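Local atomic coordinates of copper-sensitive operon repressor (CsoR) (Geobacillus thermodenitrificans, PDB entry 4M1P), a protein that senses copper(I) and, as a DNA-binding transcriptional repressor, probably switches a copper-responsive operon on when the metal binds. Residues R37-M42 against I50-Q55; Q69-H74 against D97-F102. The protein carries 1 engineered substitution. All coordinates share one frame; numbering follows the deposited sequence.

Contact 1: residues R37-M42 against I50-Q55; sequences RGVQKM and IDILVQ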
ATOM      1  N   ARG A  37      20.781   3.963   9.465  1.00 60.20           N
ATOM      2  CA  ARG A  37      21.617   4.393  10.585  1.00 61.25           C
ATOM      3  C   ARG A  37      21.419   5.876  10.870  1.00 59.46           C
ATOM      4  O   ARG A  37      21.521   6.316  12.017  1.00 61.95           O
ATOM      5  CB  ARG A  37      23.089   4.062  10.333  1.00 62.74           C
ATOM      6  CG  ARG A  37      23.341   2.567  10.267  1.00 61.77           C
ATOM      7  CD  ARG A  37      24.740   2.239   9.836  1.00 60.10           C
ATOM      8  NE  ARG A  37      25.738   2.820  10.719  1.00 58.35           N
ATOM      9  CZ  ARG A  37      27.034   2.552  10.630  1.00 61.92           C
ATOM     10  NH1 ARG A  37      27.459   1.710   9.704  1.00 60.51           N
ATOM     11  NH2 ARG A  37      27.898   3.114  11.465  1.00 64.56           N
ATOM     12  N   GLY A  38      21.131   6.647   9.826  1.00 58.04           N
ATOM     13  CA  GLY A  38      20.765   8.037  10.016  1.00 59.69           C
ATOM     14  C   GLY A  38      19.592   8.098  10.977  1.00 62.56           C
ATOM     15  O   GLY A  38      19.595   8.879  11.929  1.00 66.61           O
ATOM     16  N   VAL A  39      18.601   7.241  10.733  1.00 59.27           N
ATOM     17  CA  VAL A  39      17.401   7.188  11.559  1.00 56.95           C
ATOM     18  C   VAL A  39      17.770   6.763  12.971  1.00 57.58           C
ATOM     19  O   VAL A  39      17.249   7.302  13.950  1.00 62.16           O
ATOM     20  CB  VAL A  39      16.348   6.245  10.945  1.00 51.70           C
ATOM     21  CG1 VAL A  39      15.240   5.949  11.934  1.00 45.57           C
ATOM     22  CG2 VAL A  39      15.777   6.868   9.692  1.00 54.11           C
ATOM     23  N   GLN A  40      18.688   5.806  13.064  1.00 58.36           N
ATOM     24  CA  GLN A  40      19.259   5.403  14.341  1.00 64.36           C
ATOM     25  C   GLN A  40      19.837   6.597  15.109  1.00 65.34           C
ATOM     26  O   GLN A  40      19.508   6.806  16.276  1.00 66.54           O
ATOM     27  CB  GLN A  40      20.332   4.338  14.118  1.00 72.95           C
ATOM     28  CG  GLN A  40      19.778   2.965  13.737  1.00 77.66           C
ATOM     29  CD  GLN A  40      20.864   1.971  13.384  1.00 85.64           C
ATOM     30  OE1 GLN A  40      22.017   2.344  13.168  1.00 92.19           O
ATOM     31  NE2 GLN A  40      20.501   0.696  13.327  1.00 88.76           N
ATOM     32  N   LYS A  41      20.683   7.387  14.451  1.00 66.56           N
ATOM     33  CA  LYS A  41      21.276   8.556  15.099  1.00 69.61           C
ATOM     34  C   LYS A  41      20.199   9.550  15.525  1.00 70.95           C
ATOM     35  O   LYS A  41      20.277  10.122  16.615  1.00 75.57           O
ATOM     36  CB  LYS A  41      22.300   9.236  14.189  1.00 67.13           C
ATOM     37  N   MET A  42      19.196   9.738  14.668  1.00 65.30           N
ATOM     38  CA  MET A  42      18.073  10.627  14.963  1.00 63.75           C
ATOM     39  C   MET A  42      17.357  10.231  16.250  1.00 65.80           C
ATOM     40  O   MET A  42      17.066  11.083  17.091  1.00 66.86           O
ATOM     41  CB  MET A  42      17.075  10.650  13.802  1.00 58.06           C
ATOM     42  CG  MET A  42      17.612  11.302  12.539  1.00 56.80           C
ATOM     43  SD  MET A  42      16.386  11.414  11.223  1.00 60.63           S
ATOM     44  CE  MET A  42      15.321  12.680  11.905  1.00 64.29           C
ATOM     45  N   ILE A  50       8.376  13.585  13.944  1.00 51.64           N
ATOM     46  CA  ILE A  50       7.938  13.866  12.581  1.00 48.17           C
ATOM     47  C   ILE A  50       9.114  13.773  11.609  1.00 51.72           C
ATOM     48  O   ILE A  50       9.007  13.140  10.553  1.00 57.87           O
ATOM     49  CB  ILE A  50       7.250  15.240  12.483  1.00 46.15           C
ATOM     50  CG1 ILE A  50       5.892  15.218  13.192  1.00 48.22           C
ATOM     51  CG2 ILE A  50       7.082  15.658  11.033  1.00 43.59           C
ATOM     52  CD1 ILE A  50       4.836  14.353  12.509  1.00 45.43           C
ATOM     53  N   ASP A  51      10.231  14.399  11.974  1.00 51.40           N
ATOM     54  CA  ASP A  51      11.449  14.331  11.175  1.00 49.93           C
ATOM     55  C   ASP A  51      11.853  12.879  10.932  1.00 51.37           C
ATOM     56  O   ASP A  51      12.220  12.496   9.819  1.00 56.52           O
ATOM     57  CB  ASP A  51      12.586  15.066  11.880  1.00 50.59           C
ATOM     58  CG  ASP A  51      12.317  16.543  12.032  1.00 60.51           C
ATOM     59  OD1 ASP A  51      11.516  17.086  11.246  1.00 64.23           O
ATOM     60  OD2 ASP A  51      12.916  17.173  12.931  1.00 70.74           O
ATOM     61  N   ILE A  52      11.772  12.073  11.980  1.00 48.33           N
ATOM     62  CA  ILE A  52      12.111  10.662  11.879  1.00 51.43           C
ATOM     63  C   ILE A  52      11.164   9.927  10.925  1.00 52.74           C
ATOM     64  O   ILE A  52      11.604   9.140  10.085  1.00 52.93           O
ATOM     65  CB  ILE A  52      12.135  10.012  13.268  1.00 51.80           C
ATOM     66  CG1 ILE A  52      13.332  10.553  14.050  1.00 56.59           C
ATOM     67  CG2 ILE A  52      12.183   8.502  13.168  1.00 49.99           C
ATOM     68  CD1 ILE A  52      13.544   9.909  15.394  1.00 60.38           C
ATOM     69  N   LEU A  53       9.870  10.210  11.039  1.00 53.62           N
ATOM     70  CA  LEU A  53       8.871   9.562  10.192  1.00 49.76           C
ATOM     71  C   LEU A  53       9.082   9.906   8.718  1.00 46.85           C
ATOM     72  O   LEU A  53       8.966   9.039   7.846  1.00 39.94           O
ATOM     73  CB  LEU A  53       7.460   9.929  10.646  1.00 48.05           C
ATOM     74  CG  LEU A  53       7.035   9.271  11.958  1.00 43.57           C
ATOM     75  CD1 LEU A  53       5.849   9.996  12.568  1.00 43.66           C
ATOM     76  CD2 LEU A  53       6.701   7.812  11.728  1.00 40.97           C
ATOM     77  N   VAL A  54       9.407  11.165   8.448  1.00 51.15           N
ATOM     78  CA  VAL A  54       9.750  11.579   7.092  1.00 52.89           C
ATOM     79  C   VAL A  54      10.879  10.706   6.530  1.00 55.46           C
ATOM     80  O   VAL A  54      10.769  10.188   5.417  1.00 55.78           O
ATOM     81  CB  VAL A  54      10.134  13.067   7.039  1.00 46.68           C
ATOM     82  CG1 VAL A  54      10.719  13.426   5.681  1.00 41.45           C
ATOM     83  CG2 VAL A  54       8.919  13.931   7.329  1.00 38.73           C
ATOM     84  N   GLN A  55      11.941  10.517   7.309  1.00 53.24           N
ATOM     85  CA  GLN A  55      13.058   9.681   6.866  1.00 54.76           C
ATOM     86  C   GLN A  55      12.656   8.229   6.699  1.00 51.20           C
ATOM     87  O   GLN A  55      13.133   7.554   5.790  1.00 53.15           O
ATOM     88  CB  GLN A  55      14.249   9.785   7.814  1.00 56.20           C
ATOM     89  CG  GLN A  55      15.069  11.031   7.574  1.00 62.79           C
ATOM     90  CD  GLN A  55      15.436  11.196   6.115  1.00 65.36           C
ATOM     91  OE1 GLN A  55      16.099  10.335   5.530  1.00 69.39           O
ATOM     92  NE2 GLN A  55      14.999  12.300   5.513  1.00 60.76           N
TER

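Contact 2: residues Q69-H74 against D97-F102; sequences QLLERH and DVIKQF. With CU1 (copper (I) ion), chain B.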
ATOM      1  N   GLN A  69      12.610  -3.070  -8.917  1.00 47.33           N
ATOM      2  CA  GLN A  69      13.663  -3.241  -9.900  1.00 46.46           C
ATOM      3  C   GLN A  69      14.063  -4.704  -9.977  1.00 52.54           C
ATOM      4  O   GLN A  69      14.208  -5.260 -11.066  1.00 55.39           O
ATOM      5  CB  GLN A  69      14.874  -2.378  -9.555  1.00 43.90           C
ATOM      6  N   LEU A  70      14.222  -5.330  -8.815  1.00 53.05           N
ATOM      7  CA  LEU A  70      14.612  -6.731  -8.758  1.00 50.33           C
ATOM      8  C   LEU A  70      13.492  -7.601  -9.296  1.00 48.28           C
ATOM      9  O   LEU A  70      13.737  -8.629  -9.924  1.00 48.65           O
ATOM     10  CB  LEU A  70      14.951  -7.143  -7.327  1.00 53.64           C
ATOM     11  CG  LEU A  70      16.078  -6.371  -6.643  1.00 60.47           C
ATOM     12  CD1 LEU A  70      16.580  -7.124  -5.432  1.00 60.90           C
ATOM     13  CD2 LEU A  70      17.220  -6.102  -7.609  1.00 66.21           C
ATOM     14  N   LEU A  71      12.257  -7.180  -9.054  1.00 47.67           N
ATOM     15  CA  LEU A  71      11.099  -7.924  -9.523  1.00 46.80           C
ATOM     16  C   LEU A  71      11.078  -7.954 -11.047  1.00 45.95           C
ATOM     17  O   LEU A  71      10.947  -9.021 -11.661  1.00 44.25           O
ATOM     18  CB  LEU A  71       9.818  -7.281  -9.000  1.00 48.79           C
ATOM     19  CG  LEU A  71       8.528  -8.075  -9.153  1.00 44.44           C
ATOM     20  CD1 LEU A  71       8.698  -9.434  -8.531  1.00 51.17           C
ATOM     21  CD2 LEU A  71       7.419  -7.338  -8.466  1.00 42.38           C
ATOM     22  N   GLU A  72      11.217  -6.774 -11.648  1.00 45.56           N
ATOM     23  CA  GLU A  72      11.204  -6.646 -13.097  1.00 50.08           C
ATOM     24  C   GLU A  72      12.371  -7.401 -13.715  1.00 48.44           C
ATOM     25  O   GLU A  72      12.206  -8.110 -14.705  1.00 52.25           O
ATOM     26  CB  GLU A  72      11.249  -5.175 -13.514  1.00 55.59           C
ATOM     27  CG  GLU A  72      10.025  -4.362 -13.103  1.00 66.30           C
ATOM     28  CD  GLU A  72      10.049  -2.951 -13.670  1.00 79.25           C
ATOM     29  OE1 GLU A  72      10.376  -2.013 -12.916  1.00 81.95           O
ATOM     30  OE2 GLU A  72       9.737  -2.782 -14.871  1.00 86.23           O
ATOM     31  N   ARG A  73      13.548  -7.247 -13.123  1.00 41.68           N
ATOM     32  CA  ARG A  73      14.729  -7.932 -13.615  1.00 45.13           C
ATOM     33  C   ARG A  73      14.468  -9.433 -13.640  1.00 50.41           C
ATOM     34  O   ARG A  73      14.683 -10.086 -14.663  1.00 53.99           O
ATOM     35  CB  ARG A  73      15.946  -7.602 -12.747  1.00 43.61           C
ATOM     36  CG  ARG A  73      17.288  -7.848 -13.409  1.00 47.22           C
ATOM     37  CD  ARG A  73      17.695  -9.314 -13.342  1.00 53.08           C
ATOM     38  NE  ARG A  73      19.124  -9.490 -13.569  1.00 58.51           N
ATOM     39  CZ  ARG A  73      19.749 -10.659 -13.500  1.00 61.56           C
ATOM     40  NH1 ARG A  73      19.063 -11.761 -13.219  1.00 61.10           N
ATOM     41  NH2 ARG A  73      21.056 -10.727 -13.714  1.00 65.66           N
ATOM     42  N   HIS A  74      13.981  -9.973 -12.528  1.00 48.93           N
ATOM     43  CA  HIS A  74      13.754 -11.413 -12.430  1.00 49.19           C
ATOM     44  C   HIS A  74      12.745 -11.884 -13.475  1.00 52.70           C
ATOM     45  O   HIS A  74      12.941 -12.915 -14.118  1.00 56.53           O
ATOM     46  CB  HIS A  74      13.281 -11.787 -11.023  1.00 45.41           C
ATOM     47  CG  HIS A  74      13.105 -13.258 -10.813  1.00 46.89           C
ATOM     48  ND1 HIS A  74      14.147 -14.158 -10.882  1.00 49.37           N
ATOM     49  CD2 HIS A  74      11.998 -13.995 -10.533  1.00 44.44           C
ATOM     50  CE1 HIS A  74      13.700 -15.373 -10.657  1.00 50.54           C
ATOM     51  NE2 HIS A  74      12.389 -15.304 -10.440  1.00 45.90           N
ATOM     52  N   ASP A  97       3.924 -16.212  -5.812  1.00 56.85           N
ATOM     53  CA  ASP A  97       4.053 -16.298  -4.363  1.00 59.05           C
ATOM     54  C   ASP A  97       4.647 -15.030  -3.752  1.00 57.93           C
ATOM     55  O   ASP A  97       4.147 -14.544  -2.740  1.00 59.74           O
ATOM     56  CB  ASP A  97       4.842 -17.540  -3.943  1.00 62.89           C
ATOM     57  CG  ASP A  97       3.985 -18.796  -3.934  1.00 75.51           C
ATOM     58  OD1 ASP A  97       2.762 -18.675  -3.691  1.00 80.79           O
ATOM     59  OD2 ASP A  97       4.530 -19.898  -4.172  1.00 78.84           O
ATOM     60  N   VAL A  98       5.699 -14.482  -4.362  1.00 53.79           N
ATOM     61  CA  VAL A  98       6.295 -13.261  -3.826  1.00 56.25           C
ATOM     62  C   VAL A  98       5.389 -12.047  -4.022  1.00 61.79           C
ATOM     63  O   VAL A  98       5.409 -11.126  -3.210  1.00 70.02           O
ATOM     64  CB  VAL A  98       7.729 -12.975  -4.363  1.00 59.51           C
ATOM     65  CG1 VAL A  98       8.638 -14.140  -4.074  1.00 61.94           C
ATOM     66  CG2 VAL A  98       7.719 -12.668  -5.843  1.00 54.65           C
ATOM     67  N   ILE A  99       4.592 -12.048  -5.087  1.00 62.18           N
ATOM     68  CA  ILE A  99       3.603 -10.991  -5.290  1.00 61.51           C
ATOM     69  C   ILE A  99       2.596 -10.976  -4.132  1.00 65.37           C
ATOM     70  O   ILE A  99       2.368  -9.937  -3.507  1.00 66.70           O
ATOM     71  CB  ILE A  99       2.867 -11.149  -6.635  1.00 58.55           C
ATOM     72  CG1 ILE A  99       3.836 -10.970  -7.804  1.00 57.57           C
ATOM     73  CG2 ILE A  99       1.722 -10.164  -6.739  1.00 57.47           C
ATOM     74  CD1 ILE A  99       4.691  -9.722  -7.709  1.00 58.59           C
ATOM     75  N   LYS A 100       2.015 -12.138  -3.841  1.00 65.47           N
ATOM     76  CA  LYS A 100       1.101 -12.284  -2.710  1.00 70.38           C
ATOM     77  C   LYS A 100       1.783 -11.965  -1.378  1.00 79.55           C
ATOM     78  O   LYS A 100       1.143 -11.474  -0.448  1.00 87.20           O
ATOM     79  CB  LYS A 100       0.506 -13.697  -2.677  1.00 69.32           C
ATOM     80  N   GLN A 101       3.080 -12.244  -1.287  1.00 79.41           N
ATOM     81  CA  GLN A 101       3.847 -11.941  -0.083  1.00 78.54           C
ATOM     82  C   GLN A 101       3.951 -10.434   0.125  1.00 74.40           C
ATOM     83  O   GLN A 101       3.786  -9.940   1.240  1.00 77.39           O
ATOM     84  CB  GLN A 101       5.245 -12.561  -0.170  1.00 81.70           C
ATOM     85  CG  GLN A 101       6.139 -12.277   1.037  1.00 87.20           C
ATOM     86  CD  GLN A 101       5.702 -13.024   2.288  1.00 95.54           C
ATOM     87  OE1 GLN A 101       5.390 -14.214   2.236  1.00 98.84           O
ATOM     88  NE2 GLN A 101       5.682 -12.327   3.421  1.00 98.12           N
ATOM     89  N   PHE A 102       4.219  -9.706  -0.957  1.00 69.63           N
ATOM     90  CA  PHE A 102       4.302  -8.251  -0.899  1.00 70.09           C
ATOM     91  C   PHE A 102       2.930  -7.634  -0.646  1.00 77.15           C
ATOM     92  O   PHE A 102       2.822  -6.443  -0.354  1.00 76.60           O
ATOM     93  CB  PHE A 102       4.890  -7.689  -2.195  1.00 68.58           C
ATOM     94  CG  PHE A 102       6.396  -7.651  -2.222  1.00 77.14           C
ATOM     95  CD1 PHE A 102       7.103  -6.848  -1.332  1.00 76.97           C
ATOM     96  CD2 PHE A 102       7.107  -8.392  -3.157  1.00 79.56           C
ATOM     97  CE1 PHE A 102       8.486  -6.801  -1.363  1.00 72.65           C
ATOM     98  CE2 PHE A 102       8.492  -8.349  -3.193  1.00 77.95           C
ATOM     99  CZ  PHE A 102       9.180  -7.554  -2.294  1.00 74.48           C
TER
HETATM  100 CU   CU1 B 201      16.174 -13.657 -11.224  1.00 58.45          CU

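Contact 1: residues R37-M42 against I50-Q55
M42 meets D51, I52 and Q55 with its end methyl and sulfur, and V39 meets I52 and Q55 beside it. The contact is made by van der Waals packing, mostly apolar.

The first kind of contact is a methyl on backbone. The M42 chain runs out extended and bends at its last torsion (chi3 71°). This lays CE over the backbone between two residues, 3.6 Å from both D51 C and I52 N.

Apolar side-chain pairs come next, and I52 is at their centre. M42 CE lies alongside it, 3.6 Å from I52 CG1. I52 CD1 reaches back over the base of M42, 3.9 Å from M42 CB. V39 CG1 stands 4.2 Å from I52 CG2. Replacing I52 by an alanine would probably open a gap beside M42 and leave V39 CG1 without its partner. R17 of the second subunit also packs on I52.

The aliphatic part of a polar chain, Q55, makes the third group. M42 SD is 3.9 Å from Q55 CG, and the two side chains cross at about a right angle. V39 CG2 lies 3.8 Å from Q55 CB.

The axes of the two short segments run antiparallel (172°), 10.1 Å apart at closest. V39 and I52 are the residues whose CA atoms lie nearest across the contact. This is an antiparallel helical hairpin near its turn, its first arm in the predicted coiled coil, part of the all-helical CsoR fold.

Contact 2: residues Q69-H74 against D97-F102
L71 turns its CG anti to the backbone N (chi1 -168°), which carries both methyls out toward helix 88-103. I99 heads neither toward nor away from the other segment at CB, and its second torsion (chi2 -50°) swings CD1 nearer to the leucine. The two side chains meet at about a right angle. I99 CD1 lies against the end of the leucine, 3.7 Å from L71 CD2 and 4.1 Å from L71 CD1. V98 adds a looser touch, with its CG2 4.3 Å from L71 CD1. All of these contacts are apolar. The backbones stay well apart, and the nearest CA atoms, those of L71 and I99, are 9.1 Å from each other. The bridge between the two segments is made by side-chain ends.

This is packing of the short C-terminal helix against the long central helix, in the all-helical tetramer of the CsoR family. M96 of the third subunit also packs on L71, so the contact lies where subunits come together.

One turn further along, H74 belongs to the copper(I) site. Its ND1 binds the copper ion at 2.1 Å. H74 CG and CE1 are each 3.1 Å from the metal, so it lies straight out from ND1, leaning to neither neighbouring carbon. C78 of the same chain and C49 of the second subunit supply the sulfur ligands, which makes the site bridge two chains, and Y48 of that second subunit meets the imidazole with its ring plane turned about 85° from it. R73, next to the ligand, forms a salt bridge with E21 and hydrogen-bonds the carbonyl oxygen of I15, which ties the N-terminal part of the chain to this turn.

From the N terminus, helix 19-44 runs out, the chain turns, and helix 49-85 runs back along it. Contact 1 closes this short loop, bringing together segments with seven residues between them. Helix 49-85 then continues to contact 2. After a second turn, helix 88-103 folds back, closing a loop of 22 residues. The two contacts are in series and neither nest nor cross. Their nearest atoms are about 17 Å apart. Helix 49-85 is their common element, so it joins the N-terminal hairpin to the C-terminal helix. Both contacts touch the second subunit: L70 packs on I52 of the second subunit, and V98 on I50 of the second subunit.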